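Leucine aminopeptidase (Parabacteroides distasonis, PDB 3TC8) probably acts as a zinc-dependent exopeptidase of the M28 family, removing residues from the amino ends of peptides, although a related glutaminyl cyclase activity is also possible. Local coordinates at residues N33-G38 with P121-D126; A220-M225 with P261-I266; Y28-N33 with L135-R140. All blocks are in the same frame, centred on the assembly; numbering follows the deposited sequence.

Contact 1: N33-G38 with P121-D126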
loop_
_atom_site.group_PDB
_atom_site.type_symbol
_atom_site.label_atom_id
_atom_site.label_comp_id
_atom_site.label_asym_id
_atom_site.label_seq_id
_atom_site.Cartn_x
_atom_site.Cartn_y
_atom_site.Cartn_z
ATOM N N ASN A 33 -0.749 4.974 14.724
ATOM C CA ASN A 33 -0.098 3.929 15.508
ATOM C C ASN A 33 1.181 3.447 14.826
ATOM O O ASN A 33 2.161 3.180 15.507
ATOM C CB ASN A 33 -1.018 2.737 15.753
ATOM C CG ASN A 33 -2.129 3.043 16.748
ATOM O OD1 ASN A 33 -2.116 4.069 17.438
ATOM N ND2 ASN A 33 -3.129 2.162 16.797
ATOM N N GLN A 34 1.180 3.329 13.507
ATOM C CA GLN A 34 2.397 3.013 12.782
ATOM C C GLN A 34 3.475 4.081 12.959
ATOM O O GLN A 34 4.639 3.776 13.283
ATOM C CB GLN A 34 2.104 2.818 11.301
ATOM C CG GLN A 34 1.248 1.583 10.995
ATOM C CD GLN A 34 0.777 1.671 9.582
ATOM O OE1 GLN A 34 1.545 1.390 8.644
ATOM N NE2 GLN A 34 -0.452 2.127 9.406
ATOM N N VAL A 35 3.091 5.315 12.760
ATOM C CA VAL A 35 4.027 6.422 12.811
ATOM C C VAL A 35 4.636 6.544 14.216
ATOM O O VAL A 35 5.785 6.944 14.362
ATOM C CB VAL A 35 3.358 7.719 12.302
ATOM C CG1 VAL A 35 4.254 8.927 12.560
ATOM C CG2 VAL A 35 3.064 7.572 10.799
ATOM N N ALA A 36 3.842 6.240 15.235
ATOM C CA ALA A 36 4.287 6.349 16.625
ATOM C C ALA A 36 5.496 5.496 16.930
ATOM O O ALA A 36 6.225 5.806 17.871
ATOM C CB ALA A 36 3.124 6.073 17.543
ATOM N N PHE A 37 5.719 4.400 16.193
ATOM C CA PHE A 37 6.884 3.576 16.422
ATOM C C PHE A 37 8.182 4.267 16.069
ATOM O O PHE A 37 9.253 3.846 16.526
ATOM C CB PHE A 37 6.790 2.264 15.656
ATOM C CG PHE A 37 5.767 1.301 16.187
ATOM C CD1 PHE A 37 6.006 0.572 17.334
ATOM C CD2 PHE A 37 4.540 1.153 15.583
ATOM C CE1 PHE A 37 5.058 -0.303 17.852
ATOM C CE2 PHE A 37 3.583 0.283 16.109
ATOM C CZ PHE A 37 3.851 -0.431 17.242
ATOM N N GLY A 38 8.128 5.284 15.224
ATOM C CA GLY A 38 9.290 5.817 14.567
ATOM C C GLY A 38 9.334 5.284 13.126
ATOM O O GLY A 38 8.567 4.396 12.787
ATOM N N PRO A 121 15.734 9.335 7.732
ATOM C CA PRO A 121 14.471 8.624 7.498
ATOM C C PRO A 121 13.271 9.496 7.688
ATOM O O PRO A 121 13.247 10.436 8.495
ATOM C CB PRO A 121 14.473 7.520 8.568
ATOM C CG PRO A 121 15.948 7.268 8.805
ATOM C CD PRO A 121 16.552 8.663 8.761
ATOM N N LEU A 122 12.246 9.222 6.901
ATOM C CA LEU A 122 10.985 9.962 7.012
ATOM C C LEU A 122 9.945 9.128 7.757
ATOM O O LEU A 122 10.034 7.914 7.874
ATOM C CB LEU A 122 10.544 10.459 5.657
ATOM C CG LEU A 122 10.500 9.477 4.463
ATOM C CD1 LEU A 122 9.289 8.510 4.556
ATOM C CD2 LEU A 122 10.511 10.218 3.147
ATOM N N ASP A 123 8.933 9.820 8.274
ATOM C CA ASP A 123 7.882 9.161 9.047
ATOM C C ASP A 123 7.061 8.244 8.170
ATOM O O ASP A 123 6.487 7.274 8.649
ATOM C CB ASP A 123 6.974 10.175 9.701
ATOM C CG ASP A 123 7.519 10.727 11.010
ATOM O OD1 ASP A 123 8.454 10.149 11.604
ATOM O OD2 ASP A 123 6.913 11.750 11.475
ATOM N N GLY A 124 6.933 8.562 6.902
ATOM C CA GLY A 124 6.193 7.757 5.984
ATOM C C GLY A 124 4.741 7.605 6.374
ATOM O O GLY A 124 4.133 6.540 6.212
ATOM N N ALA A 125 4.132 8.694 6.846
ATOM C CA ALA A 125 2.736 8.649 7.252
ATOM C C ALA A 125 1.853 8.369 6.029
ATOM O O ALA A 125 0.966 7.506 6.116
ATOM C CB ALA A 125 2.334 9.983 7.874
ATOM N N ASP A 126 2.031 9.123 4.939
ATOM C CA ASP A 126 1.256 8.875 3.743
ATOM C C ASP A 126 1.888 7.758 2.921
ATOM O O ASP A 126 1.188 6.862 2.429
ATOM C CB ASP A 126 1.073 10.145 2.940
ATOM C CG ASP A 126 -0.076 10.117 1.963
ATOM O OD1 ASP A 126 -0.980 9.270 2.113
ATOM O OD2 ASP A 126 -0.060 10.974 1.050
#
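Val35 meets Asp123 and Ala125 where the last turn of helix 24-36 packs against the loop that leads into helix 125-144, in the alpha/beta zinc-exopeptidase fold of the M28 family. Its two methyls divide the work. CG2 lies against the backbone of the new helix, 3.7 Å from CA of Ala125, and also touches the CB of that alanine. With CG1 anti to the backbone N (chi1 171°), that methyl is the one set against the carboxylate of Asp123, 4.0 Å from its OD2, the two side chains crossing nearly at right angles. A beta-branched residue suits this place because one short side chain reaches both partners, and the alanine is small enough for a methyl to come close to its CA. Cutting Val35 back to an alanine removes both methyls and would probably leave the Asp123 carboxylate and the CA of Ala125 without their apolar neighbour, with a gap between helix and loop. The surrounding backbone is shaped by two glycines: Gly124, at the N-cap position with positive phi, turns the chain into helix 125-144, and Gly38, also with positive phi, leads it out of helix 24-36. Further out, Arg40 ties the two segments together, its NH1 bonding to the carbonyl oxygens of both Gly38 and Asp123, while Gln34 reaches Gly129 O in the helix beyond. Asp127, two residues after Ala125 in the first turn of helix 125-144, is a zinc ligand. Where the chain leaves helix 24-36, Gly38 N donates to Val35 O at 3.0 Å.

Contact 2: A220-M225 with P261-I266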
loop_
_atom_site.group_PDB
_atom_site.type_symbol
_atom_site.label_atom_id
_atom_site.label_comp_id
_atom_site.label_asym_id
_atom_site.label_seq_id
_atom_site.Cartn_x
_atom_site.Cartn_y
_atom_site.Cartn_z
ATOM N N ALA A 220 -7.652 -2.856 -16.905
ATOM C CA ALA A 220 -8.613 -1.767 -17.137
ATOM C C ALA A 220 -9.993 -2.065 -16.594
ATOM O O ALA A 220 -10.615 -1.178 -16.065
ATOM C CB ALA A 220 -8.696 -1.358 -18.611
ATOM N N PRO A 221 -10.496 -3.304 -16.690
ATOM C CA PRO A 221 -11.842 -3.550 -16.125
ATOM C C PRO A 221 -11.888 -3.341 -14.634
ATOM O O PRO A 221 -12.929 -2.964 -14.085
ATOM C CB PRO A 221 -12.130 -5.006 -16.510
ATOM C CG PRO A 221 -11.294 -5.244 -17.731
ATOM C CD PRO A 221 -10.037 -4.451 -17.497
ATOM N N ILE A 222 -10.784 -3.606 -13.935
ATOM C CA ILE A 222 -10.691 -3.403 -12.507
ATOM C C ILE A 222 -10.666 -1.917 -12.196
ATOM O O ILE A 222 -11.361 -1.456 -11.291
ATOM C CB ILE A 222 -9.477 -4.148 -11.883
ATOM C CG1 ILE A 222 -9.433 -5.632 -12.326
ATOM C CG2 ILE A 222 -9.466 -3.998 -10.363
ATOM C CD1 ILE A 222 -10.702 -6.439 -12.014
ATOM N N VAL A 223 -9.848 -1.158 -12.937
ATOM C CA VAL A 223 -9.859 0.286 -12.822
ATOM C C VAL A 223 -11.282 0.829 -12.978
ATOM O O VAL A 223 -11.763 1.631 -12.181
ATOM C CB VAL A 223 -8.892 0.993 -13.809
ATOM C CG1 VAL A 223 -9.013 2.503 -13.685
ATOM C CG2 VAL A 223 -7.442 0.524 -13.594
ATOM N N GLU A 224 -11.936 0.425 -14.064
ATOM C CA GLU A 224 -13.266 0.920 -14.342
ATOM C C GLU A 224 -14.259 0.576 -13.231
ATOM O O GLU A 224 -15.071 1.401 -12.845
ATOM C CB GLU A 224 -13.752 0.460 -15.709
ATOM C CG GLU A 224 -12.930 1.139 -16.831
ATOM C CD GLU A 224 -13.036 2.640 -16.810
ATOM O OE1 GLU A 224 -14.204 3.148 -16.708
ATOM O OE2 GLU A 224 -11.972 3.302 -16.908
HETATM N N MSE A 225 -14.203 -0.646 -12.736
HETATM C CA MSE A 225 -15.095 -1.055 -11.667
HETATM C C MSE A 225 -14.890 -0.206 -10.417
HETATM O O MSE A 225 -15.859 0.255 -9.808
HETATM C CB MSE A 225 -14.812 -2.505 -11.331
HETATM C CG MSE A 225 -15.497 -3.072 -10.070
HETATM SE SE MSE A 225 -15.184 -4.902 -9.705
HETATM C CE MSE A 225 -13.276 -4.832 -9.435
ATOM N N PRO A 261 -3.989 -9.535 -12.432
ATOM C CA PRO A 261 -4.293 -8.169 -12.870
ATOM C C PRO A 261 -4.498 -7.267 -11.648
ATOM O O PRO A 261 -5.379 -7.549 -10.849
ATOM C CB PRO A 261 -5.580 -8.313 -13.703
ATOM C CG PRO A 261 -5.586 -9.780 -14.116
ATOM C CD PRO A 261 -4.981 -10.505 -12.932
ATOM N N SER A 262 -3.720 -6.193 -11.566
ATOM C CA SER A 262 -3.684 -5.376 -10.342
ATOM C C SER A 262 -3.648 -3.915 -10.689
ATOM O O SER A 262 -3.079 -3.501 -11.719
ATOM C CB SER A 262 -2.501 -5.753 -9.471
ATOM O OG SER A 262 -2.505 -7.091 -9.085
ATOM N N ILE A 263 -4.246 -3.115 -9.819
ATOM C CA ILE A 263 -4.284 -1.684 -9.970
ATOM C C ILE A 263 -3.646 -0.995 -8.764
ATOM O O ILE A 263 -3.518 -1.581 -7.673
ATOM C CB ILE A 263 -5.731 -1.192 -10.160
ATOM C CG1 ILE A 263 -6.554 -1.217 -8.865
ATOM C CG2 ILE A 263 -6.426 -1.975 -11.299
ATOM C CD1 ILE A 263 -7.861 -0.427 -8.963
ATOM N N ASP A 264 -3.307 0.279 -8.977
ATOM C CA ASP A 264 -2.747 1.146 -7.944
ATOM C C ASP A 264 -3.635 2.330 -7.732
ATOM O O ASP A 264 -3.895 3.063 -8.704
ATOM C CB ASP A 264 -1.339 1.592 -8.366
ATOM C CG ASP A 264 -0.508 2.184 -7.268
ATOM O OD1 ASP A 264 -0.930 2.335 -6.111
ATOM O OD2 ASP A 264 0.699 2.526 -7.614
ATOM N N ILE A 265 -4.123 2.507 -6.502
ATOM C CA ILE A 265 -4.848 3.689 -6.073
ATOM C C ILE A 265 -3.819 4.523 -5.326
ATOM O O ILE A 265 -3.368 4.140 -4.239
ATOM C CB ILE A 265 -6.046 3.328 -5.160
ATOM C CG1 ILE A 265 -7.000 2.340 -5.850
ATOM C CG2 ILE A 265 -6.762 4.596 -4.707
ATOM C CD1 ILE A 265 -8.158 1.892 -5.035
ATOM N N ILE A 266 -3.448 5.656 -5.908
ATOM C CA ILE A 266 -2.304 6.458 -5.465
ATOM C C ILE A 266 -2.499 7.899 -5.821
ATOM O O ILE A 266 -2.918 8.223 -6.929
ATOM C CB ILE A 266 -0.967 5.886 -6.040
ATOM C CG1 ILE A 266 0.220 6.748 -5.607
ATOM C CG2 ILE A 266 -1.001 5.714 -7.549
ATOM C CD1 ILE A 266 1.577 6.090 -5.839
#
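Ile263 presses its CG2 methyl against Ile222 and Val223, joining helix 213-233 to strand 262-266, the outermost strand of the mixed sheet on that side. The tight part is a cluster of three methyls. Ile263 CG2 is 3.5 Å from Val223 CG2, a snug carbon-to-carbon distance, and 3.8 Å from Ile222 CG2. Val223 turns CG2 beside its own backbone N, with CG1 anti to that N (chi1 177°), and it is CG2 that touches the strand. On the strand, Ile263 sets CG1 between its backbone N and carbonyl carbon (chi1 74°), which sends CD1 toward the helix as well, to 4.2 Å from Ile222 CG2. Beta-branched residues fit here, since each offers a methyl close to its backbone and lets helix and sheet approach. Ala219 and Ser215, about one and two turns earlier in the helix, add small surfaces against the same isoleucine. Packing thins toward the start of the strand: the CB of Pro261 points to the helix, yet comes no nearer than 4.9 Å to Ile222 CG1, and the proline meets Ala219 instead. On the solvent side of the helix lies exposed Pro221, while Glu224 bonds to Lys211 in a salt bridge. Main-chain bonds fix Ile263 to Gly196 and Leu198 of the neighbouring strand. Helix and strand share a polar tie nearby, Ser215 OG with Asp264 N, but between 220-225 and 261-266 no hydrogen bond forms, so cohesion there rests on apolar fit.

Contact 3: Y28-N33 with L135-R140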
loop_
_atom_site.group_PDB
_atom_site.type_symbol
_atom_site.label_atom_id
_atom_site.label_comp_id
_atom_site.label_asym_id
_atom_site.label_seq_id
_atom_site.Cartn_x
_atom_site.Cartn_y
_atom_site.Cartn_z
ATOM N N TYR A 28 -7.464 6.379 10.533
ATOM C CA TYR A 28 -6.520 7.422 10.901
ATOM C C TYR A 28 -5.676 7.007 12.106
ATOM O O TYR A 28 -4.456 7.160 12.120
ATOM C CB TYR A 28 -7.299 8.703 11.198
ATOM C CG TYR A 28 -6.445 9.885 11.555
ATOM C CD1 TYR A 28 -5.908 10.055 12.819
ATOM C CD2 TYR A 28 -6.182 10.850 10.595
ATOM C CE1 TYR A 28 -5.109 11.198 13.087
ATOM C CE2 TYR A 28 -5.394 11.971 10.854
ATOM C CZ TYR A 28 -4.864 12.122 12.081
ATOM O OH TYR A 28 -4.067 13.243 12.355
ATOM N N ALA A 29 -6.324 6.426 13.107
ATOM C CA ALA A 29 -5.611 5.984 14.287
ATOM C C ALA A 29 -4.645 4.861 13.946
ATOM O O ALA A 29 -3.573 4.778 14.576
ATOM C CB ALA A 29 -6.587 5.553 15.378
ATOM N N TYR A 30 -4.994 3.960 13.016
ATOM C CA TYR A 30 -4.023 2.943 12.573
ATOM C C TYR A 30 -2.810 3.566 11.907
ATOM O O TYR A 30 -1.691 3.052 12.041
ATOM C CB TYR A 30 -4.681 1.903 11.668
ATOM C CG TYR A 30 -5.581 0.900 12.322
ATOM C CD1 TYR A 30 -5.156 0.197 13.439
ATOM C CD2 TYR A 30 -6.825 0.614 11.826
ATOM C CE1 TYR A 30 -5.970 -0.774 14.037
ATOM C CE2 TYR A 30 -7.629 -0.345 12.404
ATOM C CZ TYR A 30 -7.189 -1.033 13.522
ATOM O OH TYR A 30 -8.021 -1.985 14.075
ATOM N N VAL A 31 -2.993 4.627 11.119
ATOM C CA VAL A 31 -1.862 5.356 10.575
ATOM C C VAL A 31 -1.012 5.907 11.703
ATOM O O VAL A 31 0.223 5.757 11.709
ATOM C CB VAL A 31 -2.297 6.467 9.569
ATOM C CG1 VAL A 31 -1.083 7.151 8.967
ATOM C CG2 VAL A 31 -3.196 5.932 8.459
ATOM N N ALA A 32 -1.661 6.600 12.631
ATOM C CA ALA A 32 -0.947 7.208 13.750
ATOM C C ALA A 32 -0.163 6.150 14.549
ATOM O O ALA A 32 0.956 6.402 15.004
ATOM C CB ALA A 32 -1.965 7.922 14.671
ATOM N N ASN A 33 -0.749 4.974 14.724
ATOM C CA ASN A 33 -0.098 3.929 15.508
ATOM C C ASN A 33 1.181 3.447 14.826
ATOM O O ASN A 33 2.161 3.180 15.507
ATOM C CB ASN A 33 -1.018 2.737 15.753
ATOM C CG ASN A 33 -2.129 3.043 16.748
ATOM O OD1 ASN A 33 -2.116 4.069 17.438
ATOM N ND2 ASN A 33 -3.129 2.162 16.797
ATOM N N LEU A 135 -6.060 -0.460 4.913
ATOM C CA LEU A 135 -6.233 -1.901 4.842
ATOM C C LEU A 135 -6.512 -2.529 6.193
ATOM O O LEU A 135 -7.273 -3.504 6.259
ATOM C CB LEU A 135 -5.031 -2.576 4.199
ATOM C CG LEU A 135 -4.881 -2.358 2.695
ATOM C CD1 LEU A 135 -3.689 -3.115 2.133
ATOM C CD2 LEU A 135 -6.138 -2.713 1.889
ATOM N N LEU A 136 -5.942 -2.033 7.284
ATOM C CA LEU A 136 -6.276 -2.526 8.586
ATOM C C LEU A 136 -7.741 -2.303 8.894
ATOM O O LEU A 136 -8.392 -3.198 9.429
ATOM C CB LEU A 136 -5.407 -1.920 9.702
ATOM C CG LEU A 136 -3.952 -2.416 9.749
ATOM C CD1 LEU A 136 -3.164 -1.492 10.690
ATOM C CD2 LEU A 136 -3.882 -3.875 10.266
ATOM N N GLU A 137 -8.267 -1.133 8.580
ATOM C CA GLU A 137 -9.676 -0.878 8.829
ATOM C C GLU A 137 -10.575 -1.735 7.944
ATOM O O GLU A 137 -11.595 -2.271 8.392
ATOM C CB GLU A 137 -9.958 0.600 8.689
ATOM C CG GLU A 137 -11.424 0.975 8.791
ATOM C CD GLU A 137 -12.111 0.545 10.077
ATOM O OE1 GLU A 137 -11.424 0.259 11.088
ATOM O OE2 GLU A 137 -13.382 0.557 10.116
ATOM N N ILE A 138 -10.195 -1.932 6.681
ATOM C CA ILE A 138 -10.898 -2.841 5.777
ATOM C C ILE A 138 -10.903 -4.252 6.349
ATOM O O ILE A 138 -11.928 -4.919 6.423
ATOM C CB ILE A 138 -10.295 -2.770 4.367
ATOM C CG1 ILE A 138 -10.681 -1.461 3.688
ATOM C CG2 ILE A 138 -10.703 -3.994 3.503
ATOM C CD1 ILE A 138 -9.807 -1.067 2.552
ATOM N N ALA A 139 -9.734 -4.708 6.829
ATOM C CA ALA A 139 -9.609 -6.025 7.376
ATOM C C ALA A 139 -10.437 -6.179 8.664
ATOM O O ALA A 139 -11.020 -7.239 8.924
ATOM C CB ALA A 139 -8.104 -6.317 7.644
ATOM N N ARG A 140 -10.507 -5.118 9.473
ATOM C CA ARG A 140 -11.335 -5.139 10.647
ATOM C C ARG A 140 -12.791 -5.389 10.297
ATOM O O ARG A 140 -13.507 -6.186 10.910
ATOM C CB ARG A 140 -11.193 -3.838 11.448
ATOM C CG ARG A 140 -11.863 -3.893 12.808
ATOM C CD ARG A 140 -11.616 -2.649 13.652
ATOM N NE ARG A 140 -12.339 -1.482 13.142
ATOM C CZ ARG A 140 -13.477 -1.030 13.615
ATOM N NH1 ARG A 140 -14.077 -1.553 14.684
ATOM N NH2 ARG A 140 -14.014 -0.009 13.020
#
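Tyr30 and Leu136 mark the nearest approach of CA atoms, 7.1 Å, between helices 24-36 and 125-144, whose short segments run with axes 9.6 Å apart and N-to-C directions 128° from each other. This is helix-to-helix packing in the alpha/beta fold: helix 125-144 rests on the central sheet, with Leu135 against strands 96-102 and 150-156, and helix 24-36 crosses it. The Tyr30 ring does most of the touching. Leu136 CB stands over one ring face in a CH-pi contact, 3.8 Å from the centroid, and its CD1 reaches Tyr30 CG at the same distance. A flat aromatic suits this site because its face receives the leucine while its hydroxyl reaches polar partners, hydrogen-bonding to Glu57 and lying 3.7 Å from Arg140 CD. There Glu137, held also by Ser26 and the backbone N of Asn23, forms a salt bridge with the arginine one helical turn on. The bend at chi3 (71°) turns the guanidinium back along the helix for a side-on grip: Arg140 NE meets Glu137 OE1 at 2.8 Å, and NH2 reaches OE2 at 3.0 Å.

Overall arrangement
Contacts 1 and 3 join the same two helices, 24-36 and 125-144, at different points: their centres are 13 Å apart, they share Asn33, and they touch where Ala125 O meets Val31 CG1 at 3.5 Å. Along the chain, contact 1 is nested inside the loop closed by contact 3. Contact 2 follows both in sequence, its centre 27 Å from that of contact 1, on the opposite side of the chain's centre, and 22 Å from that of contact 3. Contact 1 is near the metal: the side chain of Ala125 is about 11 Å from the zinc ion bound by Asp127, Asp160 and His281. Contacts 2 and 3 lie away from that site.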